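Local coordinates for phage-related protein (Bacillus cereus, PDB 4JG2) that is of unknown function but probably binds single-stranded DNA, as a phage-type ssDNA-binding protein would, at residues V38-N43 with A158-N163; S47-W52 with Y64-L69. One frame throughout, in Å; residues are numbered along the deposited sequence.

Contact 1: residues V38-N43 with A158-N163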
ATOM      1  N   VAL A  38       4.720  -7.826  -3.262  1.00  7.84           N
ATOM      2  CA  VAL A  38       3.826  -7.768  -4.431  1.00  8.28           C
ATOM      3  C   VAL A  38       3.977  -6.418  -5.085  1.00  8.47           C
ATOM      4  O   VAL A  38       3.957  -5.395  -4.404  1.00 11.24           O
ATOM      5  CB  VAL A  38       2.353  -7.918  -4.021  1.00 10.24           C
ATOM      6  CG1 VAL A  38       1.427  -7.790  -5.275  1.00 12.17           C
ATOM      7  CG2 VAL A  38       2.124  -9.232  -3.281  1.00 11.52           C
ATOM      8  N   VAL A  39       4.111  -6.407  -6.394  1.00  7.99           N
ATOM      9  CA  VAL A  39       4.085  -5.164  -7.175  1.00  8.19           C
ATOM     10  C   VAL A  39       2.742  -5.093  -7.887  1.00  8.42           C
ATOM     11  O   VAL A  39       2.418  -5.983  -8.686  1.00 10.66           O
ATOM     12  CB  VAL A  39       5.269  -5.038  -8.135  1.00  9.44           C
ATOM     13  CG1 VAL A  39       5.316  -3.672  -8.794  1.00 11.53           C
ATOM     14  CG2 VAL A  39       6.576  -5.239  -7.420  1.00 11.50           C
ATOM     15  N   THR A  40       1.936  -4.080  -7.578  1.00  7.95           N
ATOM     16  CA  THR A  40       0.575  -3.965  -8.141  1.00  8.12           C
ATOM     17  C   THR A  40       0.605  -3.598  -9.621  1.00  8.23           C
ATOM     18  O   THR A  40       1.674  -3.280 -10.173  1.00  9.52           O
ATOM     19  CB  THR A  40      -0.278  -2.995  -7.317  1.00  8.30           C
ATOM     20  OG1 THR A  40       0.199  -1.685  -7.543  1.00  8.32           O
ATOM     21  CG2 THR A  40      -0.229  -3.297  -5.825  1.00  8.28           C
ATOM     22  N   SER A  41      -0.570  -3.665 -10.231  1.00  8.50           N
ATOM     23  CA  SER A  41      -0.682  -3.467 -11.682  1.00  8.96           C
ATOM     24  C   SER A  41      -0.638  -2.046 -12.122  1.00  8.96           C
ATOM     25  O   SER A  41      -0.842  -1.099 -11.331  1.00  9.03           O
ATOM     26  CB  SER A  41      -1.979  -4.144 -12.241  1.00 10.84           C
ATOM     27  OG  SER A  41      -3.020  -3.215 -12.161  1.00 11.17           O
ATOM     28  N   VAL A  42      -0.510  -1.853 -13.417  1.00  9.70           N
ATOM     29  CA  VAL A  42      -0.613  -0.505 -13.999  1.00  9.56           C
ATOM     30  C   VAL A  42      -1.981   0.162 -13.821  1.00  9.25           C
ATOM     31  O   VAL A  42      -2.120   1.352 -14.078  1.00 11.60           O
ATOM     32  CB  VAL A  42      -0.240  -0.509 -15.507  1.00 10.52           C
ATOM     33  CG1 VAL A  42       1.210  -0.886 -15.680  1.00 12.40           C
ATOM     34  CG2 VAL A  42      -1.144  -1.396 -16.353  1.00 12.31           C
ATOM     35  N   ASN A  43      -3.002  -0.644 -13.413  1.00  9.07           N
ATOM     36  CA  ASN A  43      -4.366  -0.092 -13.209  1.00  9.66           C
ATOM     37  C   ASN A  43      -4.669   0.273 -11.784  1.00  8.17           C
ATOM     38  O   ASN A  43      -5.774   0.663 -11.448  1.00 10.44           O
ATOM     39  CB  ASN A  43      -5.393  -1.073 -13.746  1.00 13.17           C
ATOM     40  CG  ASN A  43      -5.190  -1.312 -15.206  1.00 19.09           C
ATOM     41  OD1 ASN A  43      -5.149  -0.387 -15.989  1.00 26.63           O
ATOM     42  ND2 ASN A  43      -4.977  -2.513 -15.530  1.00 27.88           N
ATOM     43  N   ALA A 158      -0.588   4.277 -10.827  1.00  7.22           N
ATOM     44  CA  ALA A 158       0.786   3.975 -10.612  1.00  6.69           C
ATOM     45  C   ALA A 158       0.925   2.556 -10.079  1.00  7.00           C
ATOM     46  O   ALA A 158       0.118   2.150  -9.222  1.00  8.20           O
ATOM     47  CB  ALA A 158       1.402   4.926  -9.593  1.00  8.52           C
ATOM     48  N   ARG A 159       1.973   1.840 -10.514  1.00  7.51           N
ATOM     49  CA  ARG A 159       2.312   0.571  -9.855  1.00  6.98           C
ATOM     50  C   ARG A 159       2.921   0.881  -8.475  1.00  7.48           C
ATOM     51  O   ARG A 159       3.690   1.846  -8.347  1.00  7.74           O
ATOM     52  CB  ARG A 159       3.350  -0.251 -10.647  1.00  7.73           C
ATOM     53  CG  ARG A 159       2.926  -0.566 -12.102  1.00  8.85           C
ATOM     54  CD  ARG A 159       3.873  -1.589 -12.748  1.00 11.85           C
ATOM     55  NE  ARG A 159       3.557  -2.847 -12.137  1.00 11.54           N
ATOM     56  CZ  ARG A 159       4.330  -3.919 -12.125  1.00 13.33           C
ATOM     57  NH1 ARG A 159       5.490  -3.925 -12.747  1.00 14.00           N
ATOM     58  NH2 ARG A 159       3.857  -5.015 -11.510  1.00 16.26           N
ATOM     59  N   VAL A 160       2.631   0.044  -7.475  1.00  7.03           N
ATOM     60  CA  VAL A 160       3.173   0.223  -6.138  1.00  6.69           C
ATOM     61  C   VAL A 160       3.761  -1.080  -5.638  1.00  6.91           C
ATOM     62  O   VAL A 160       3.117  -2.131  -5.779  1.00  7.68           O
ATOM     63  CB  VAL A 160       2.100   0.730  -5.158  1.00  7.38           C
ATOM     64  CG1 VAL A 160       2.726   1.028  -3.793  1.00  7.60           C
ATOM     65  CG2 VAL A 160       1.365   1.964  -5.698  1.00  8.09           C
ATOM     66  N   SER A 161       4.957  -0.996  -5.075  0.50  7.76           N
ATOM     67  CA  SER A 161       5.588  -2.139  -4.463  0.50  8.56           C
ATOM     68  C   SER A 161       5.106  -2.186  -2.999  0.50  7.57           C
ATOM     69  O   SER A 161       5.067  -1.167  -2.312  0.50  8.16           O
ATOM     70  CB  SER A 161       7.105  -2.002  -4.526  0.50 10.44           C
ATOM     71  OG  SER A 161       7.722  -3.152  -4.006  0.50 17.35           O
ATOM     72  N   LEU A 162       4.698  -3.370  -2.586  1.00  8.98           N
ATOM     73  CA  LEU A 162       4.173  -3.627  -1.275  1.00  9.31           C
ATOM     74  C   LEU A 162       4.844  -4.789  -0.603  1.00  9.00           C
ATOM     75  O   LEU A 162       5.168  -5.782  -1.267  1.00 10.90           O
ATOM     76  CB  LEU A 162       2.678  -4.013  -1.414  1.00  9.97           C
ATOM     77  CG  LEU A 162       1.746  -3.024  -2.125  1.00 12.06           C
ATOM     78  CD1 LEU A 162       0.353  -3.636  -2.223  1.00 13.39           C
ATOM     79  CD2 LEU A 162       1.727  -1.641  -1.473  1.00 13.42           C
ATOM     80  N   ASN A 163       5.073  -4.704   0.702  0.50  9.14           N
ATOM     81  CA  ASN A 163       5.593  -5.848   1.440  0.50  9.40           C
ATOM     82  C   ASN A 163       4.680  -6.055   2.615  0.50  8.40           C
ATOM     83  O   ASN A 163       4.296  -5.148   3.329  0.50 12.19           O
ATOM     84  CB  ASN A 163       7.074  -5.766   1.913  0.50 12.62           C
ATOM     85  CG  ASN A 163       7.632  -7.126   2.476  0.50 15.83           C
ATOM     86  OD1 ASN A 163       8.187  -7.995   1.725  0.50 24.78           O
ATOM     87  ND2 ASN A 163       7.560  -7.285   3.820  0.50 27.62           N
TER
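Arg159 reaches across from strand 157-169 to take hold of the chain at Thr40, and this pairing shows how a side chain can take over where a strand runs out of ladder. The short strand 37-39 runs antiparallel to 157-169: Val38 and Leu162 form a hydrogen-bonded pair, Val38 N to Leu162 O at 2.9 Å and Leu162 N to Val38 O at 2.8 Å, and Val39 faces Ser161 in the next, non-hydrogen-bonded position. One more backbone bond follows, from Thr40 N to Val160 O (2.9 Å, nearly straight at 172°).

At this point side chains take up the backbone groups. The Arg159 chain bends at chi3 (73°), which turns its guanidinium back toward the opposing backbone. Its NE donates to Thr40 O at 2.8 Å, with the acceptor close to the guanidinium plane, while NH2 adds weak bonds to Thr40 O and Val39 O. Two nitrogens share the Thr40 carbonyl, one of them weakly, which would limit rotation of the planar group. Over one face, toward its rim, sits CG1 of Val39, 3.4 Å from Arg159 NH2, and the aliphatic part, CG and CD, lies against CG1 of Val42.

Thr40 answers with its hydroxyl. With OG1 set between its own backbone N and carbonyl carbon (chi1 71°), it accepts from Val160 N at 3.0 Å and is also hydrogen-bonded to Thr44 OG1. The rotamer sends CG2 the other way, to meet CD1 of Leu162 at 3.7 Å on the buried side, where helix 75-96 packs against Val38 and Thr40.

Past Thr40 the chain departs in an ST turn, Ser41 OG accepting from Asn43 N at 2.9 Å. The whole is a short antiparallel edge pairing in a mixed sheet, prolonged by arginine hydrogen bonds to backbone carbonyls and a threonine hydroxyl standing in for a backbone acceptor.

Contact 2: residues S47-W52 with Y64-L69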
ATOM      1  N   SER A  47      -4.926   6.799  -3.707  1.00  7.02           N
ATOM      2  CA  SER A  47      -5.804   7.613  -2.894  1.00  7.54           C
ATOM      3  C   SER A  47      -5.021   8.075  -1.661  1.00  7.40           C
ATOM      4  O   SER A  47      -4.195   7.322  -1.118  1.00  7.77           O
ATOM      5  CB  SER A  47      -7.042   6.791  -2.467  1.00  9.94           C
ATOM      6  OG  SER A  47      -7.793   7.334  -1.416  1.00 12.06           O
ATOM      7  N   TYR A  48      -5.279   9.289  -1.180  1.00  7.20           N
ATOM      8  CA  TYR A  48      -4.621   9.800  -0.003  1.00  8.51           C
ATOM      9  C   TYR A  48      -3.108   9.633  -0.142  1.00  8.20           C
ATOM     10  O   TYR A  48      -2.406   9.099   0.749  1.00  9.04           O
ATOM     11  CB  TYR A  48      -5.180   9.199   1.301  1.00  9.11           C
ATOM     12  CG  TYR A  48      -6.655   9.380   1.464  1.00  9.66           C
ATOM     13  CD1 TYR A  48      -7.239  10.619   1.432  1.00 11.02           C
ATOM     14  CD2 TYR A  48      -7.465   8.295   1.664  1.00 13.62           C
ATOM     15  CE1 TYR A  48      -8.602  10.768   1.647  1.00 13.02           C
ATOM     16  CE2 TYR A  48      -8.802   8.434   1.839  1.00 17.82           C
ATOM     17  CZ  TYR A  48      -9.368   9.684   1.851  1.00 14.96           C
ATOM     18  OH  TYR A  48     -10.736   9.891   2.009  1.00 26.32           O
ATOM     19  N   PHE A  49      -2.581  10.159  -1.231  1.00  8.71           N
ATOM     20  CA  PHE A  49      -1.180  10.016  -1.513  1.00  8.05           C
ATOM     21  C   PHE A  49      -0.288  10.925  -0.677  1.00  8.55           C
ATOM     22  O   PHE A  49      -0.323  12.145  -0.795  1.00 10.74           O
ATOM     23  CB  PHE A  49      -0.937  10.283  -3.024  1.00  9.40           C
ATOM     24  CG  PHE A  49       0.474  10.260  -3.406  1.00  8.91           C
ATOM     25  CD1 PHE A  49       1.204   9.121  -3.481  1.00 12.02           C
ATOM     26  CD2 PHE A  49       1.074  11.469  -3.647  1.00 13.09           C
ATOM     27  CE1 PHE A  49       2.609   9.244  -3.890  1.00 14.50           C
ATOM     28  CE2 PHE A  49       2.335  11.599  -3.960  1.00 17.47           C
ATOM     29  CZ  PHE A  49       3.110  10.542  -4.125  1.00 13.27           C
ATOM     30  N   HIS A  50       0.569  10.288   0.112  1.00  7.35           N
ATOM     31  CA  HIS A  50       1.550  10.970   0.947  1.00  6.89           C
ATOM     32  C   HIS A  50       2.899  10.319   0.719  1.00  6.99           C
ATOM     33  O   HIS A  50       3.570   9.853   1.620  1.00  8.66           O
ATOM     34  CB  HIS A  50       1.141  10.970   2.395  1.00  7.77           C
ATOM     35  CG  HIS A  50      -0.076  11.800   2.652  1.00  9.65           C
ATOM     36  ND1 HIS A  50      -0.086  13.159   2.534  1.00 12.93           N
ATOM     37  CD2 HIS A  50      -1.337  11.446   2.947  1.00 13.68           C
ATOM     38  CE1 HIS A  50      -1.302  13.613   2.759  1.00 15.27           C
ATOM     39  NE2 HIS A  50      -2.095  12.586   2.979  1.00 17.86           N
ATOM     40  N   GLY A  51       3.346  10.334  -0.530  1.00  8.40           N
ATOM     41  CA  GLY A  51       4.628   9.791  -0.924  1.00  8.12           C
ATOM     42  C   GLY A  51       5.754  10.792  -1.042  1.00  8.05           C
ATOM     43  O   GLY A  51       6.885  10.387  -0.993  1.00  9.65           O
ATOM     44  N   TRP A  52       5.442  12.091  -1.194  1.00  8.15           N
ATOM     45  CA  TRP A  52       6.527  13.072  -1.258  1.00  9.40           C
ATOM     46  C   TRP A  52       6.930  13.590   0.121  1.00 11.10           C
ATOM     47  O   TRP A  52       8.089  13.912   0.333  1.00 14.86           O
ATOM     48  CB  TRP A  52       6.122  14.264  -2.147  1.00  9.99           C
ATOM     49  CG  TRP A  52       5.813  13.942  -3.586  1.00  7.82           C
ATOM     50  CD1 TRP A  52       4.643  14.121  -4.238  1.00  8.85           C
ATOM     51  CD2 TRP A  52       6.736  13.391  -4.549  1.00  7.33           C
ATOM     52  NE1 TRP A  52       4.753  13.742  -5.567  1.00  8.16           N
ATOM     53  CE2 TRP A  52       6.041  13.304  -5.772  1.00  7.25           C
ATOM     54  CE3 TRP A  52       8.096  13.034  -4.501  1.00  8.70           C
ATOM     55  CZ2 TRP A  52       6.654  12.881  -6.959  1.00  8.86           C
ATOM     56  CZ3 TRP A  52       8.699  12.617  -5.659  1.00 10.14           C
ATOM     57  CH2 TRP A  52       7.986  12.530  -6.861  1.00  9.00           C
ATOM     58  N   TYR A  64       5.244   8.102   5.551  1.00  6.71           N
ATOM     59  CA  TYR A  64       4.839   8.099   4.146  1.00  6.50           C
ATOM     60  C   TYR A  64       3.724   7.068   4.003  1.00  6.62           C
ATOM     61  O   TYR A  64       3.788   5.983   4.623  1.00  7.16           O
ATOM     62  CB  TYR A  64       6.013   7.797   3.236  1.00  7.13           C
ATOM     63  CG  TYR A  64       7.137   8.813   3.348  1.00  7.13           C
ATOM     64  CD1 TYR A  64       8.131   8.731   4.305  1.00  8.12           C
ATOM     65  CD2 TYR A  64       7.183   9.877   2.461  1.00  8.12           C
ATOM     66  CE1 TYR A  64       9.075   9.716   4.424  1.00  9.29           C
ATOM     67  CE2 TYR A  64       8.147  10.840   2.514  1.00  9.74           C
ATOM     68  CZ  TYR A  64       9.097  10.751   3.504  1.00 10.08           C
ATOM     69  OH  TYR A  64      10.085  11.726   3.584  1.00 13.05           O
ATOM     70  N   SER A  65       2.714   7.357   3.205  1.00  6.64           N
ATOM     71  CA  SER A  65       1.599   6.454   3.108  1.00  6.62           C
ATOM     72  C   SER A  65       0.824   6.712   1.842  1.00  6.45           C
ATOM     73  O   SER A  65       0.879   7.763   1.227  1.00  8.16           O
ATOM     74  CB  SER A  65       0.675   6.630   4.317  1.00  8.48           C
ATOM     75  OG  SER A  65       0.098   7.956   4.382  1.00  9.85           O
ATOM     76  N   VAL A  66       0.015   5.697   1.458  1.00  6.77           N
ATOM     77  CA  VAL A  66      -0.928   5.806   0.354  1.00  7.17           C
ATOM     78  C   VAL A  66      -1.940   4.680   0.533  1.00  6.84           C
ATOM     79  O   VAL A  66      -1.598   3.623   1.013  1.00  8.19           O
ATOM     80  CB  VAL A  66      -0.222   5.683  -1.023  1.00  8.49           C
ATOM     81  CG1 VAL A  66       0.605   4.449  -1.148  1.00 11.17           C
ATOM     82  CG2 VAL A  66      -1.161   5.896  -2.182  1.00  8.98           C
ATOM     83  N   SER A  67      -3.181   4.980   0.130  0.50  6.82           N
ATOM     84  CA  SER A  67      -4.243   3.987   0.010  0.50  7.23           C
ATOM     85  C   SER A  67      -4.230   3.510  -1.448  0.50  6.71           C
ATOM     86  O   SER A  67      -4.532   4.282  -2.356  0.50  9.80           O
ATOM     87  CB  SER A  67      -5.588   4.560   0.440  0.50  8.19           C
ATOM     88  OG  SER A  67      -5.596   4.798   1.846  0.50  7.62           O
ATOM     89  N   VAL A  68      -3.844   2.248  -1.652  1.00  7.53           N
ATOM     90  CA  VAL A  68      -3.669   1.719  -2.962  1.00  7.28           C
ATOM     91  C   VAL A  68      -4.969   1.030  -3.387  1.00  7.22           C
ATOM     92  O   VAL A  68      -5.425   0.070  -2.726  1.00  8.73           O
ATOM     93  CB  VAL A  68      -2.522   0.689  -2.814  1.00 11.76           C
ATOM     94  CG1 VAL A  68      -2.174   0.049  -4.104  1.00 11.73           C
ATOM     95  CG2 VAL A  68      -1.261   1.324  -2.171  1.00 13.45           C
ATOM     96  N   LEU A  69      -5.566   1.510  -4.478  1.00  6.95           N
ATOM     97  CA  LEU A  69      -6.827   1.012  -4.994  1.00  7.09           C
ATOM     98  C   LEU A  69      -6.574  -0.010  -6.069  1.00  7.88           C
ATOM     99  O   LEU A  69      -6.001   0.321  -7.122  1.00  8.35           O
ATOM    100  CB  LEU A  69      -7.669   2.172  -5.514  1.00  8.68           C
ATOM    101  CG  LEU A  69      -7.979   3.299  -4.563  1.00  9.94           C
ATOM    102  CD1 LEU A  69      -8.830   4.356  -5.232  1.00 11.09           C
ATOM    103  CD2 LEU A  69      -8.489   2.946  -3.227  1.00 17.12           C
TER
HETATM  104  O   HOH W   1      -2.389   8.085   3.245  1.00 12.47           O
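Ser47 pairs with Ser67 and His50 with Ser65 as antiparallel hydrogen-bonded pairs, and the register slips by one residue between them, a beta bulge at Tyr48 and Phe49. One water joins the bulge to the other strand: it donates to Tyr48 O at 2.7 Å and is also hydrogen-bonded to Ser65 OG. The regular bonds are less uniform at the far end, where Ser65 N approaches His50 O at 3.1 Å from well above the carbonyl plane.

On the face of Ser47 and Ser67 the two CB atoms meet at 3.9 Å, and the isobutyl end of Leu69 rests on Ser47 CB. The hydroxyls turn to other partners, Ser47 OG to Tyr122 OH and Ser67 OG to Asn129. Tyr48 presents its CD2 edge to Ser67 OG, 4.0 Å away and in the plane of the ring, which also makes a cation-pi contact with Arg194.

Val66 carries CG1 between its N and carbonyl carbon (chi1 54°), which sends CG2 across to within 3.5 Å of Ser47 O and to the edge of the Phe49 ring. At the other end Tyr64 lays CD2 3.5 Å from Gly51 O, its ring running beside the backbone as the chain turns its corner. The arrangement is a beta bulge in an edge strand, with Tyr48 in the left-handed region: 45-50 borders a four-stranded antiparallel sheet.

Contact 1 and contact 2 lie with their centres about 12 Å apart, in different sheets: the mixed sheet containing 157-169 and the antiparallel sheet in which 45-50 is an outermost strand beside 63-71. Along the chain contact 2 is nested inside the loop that contact 1 closes. The sheets meet between them, where Val68 packs CG1 against Thr40 CG2 at 4.2 Å and CG2 against Leu162 CD2 at 4.3 Å. Leu179 of strand 175-186 touches Val160 and Val66, so it contributes to both. Contact 1 thus joins distant parts of the chain, contact 2 is local to neighbouring strands, and both border a shared apolar core between the two sheets.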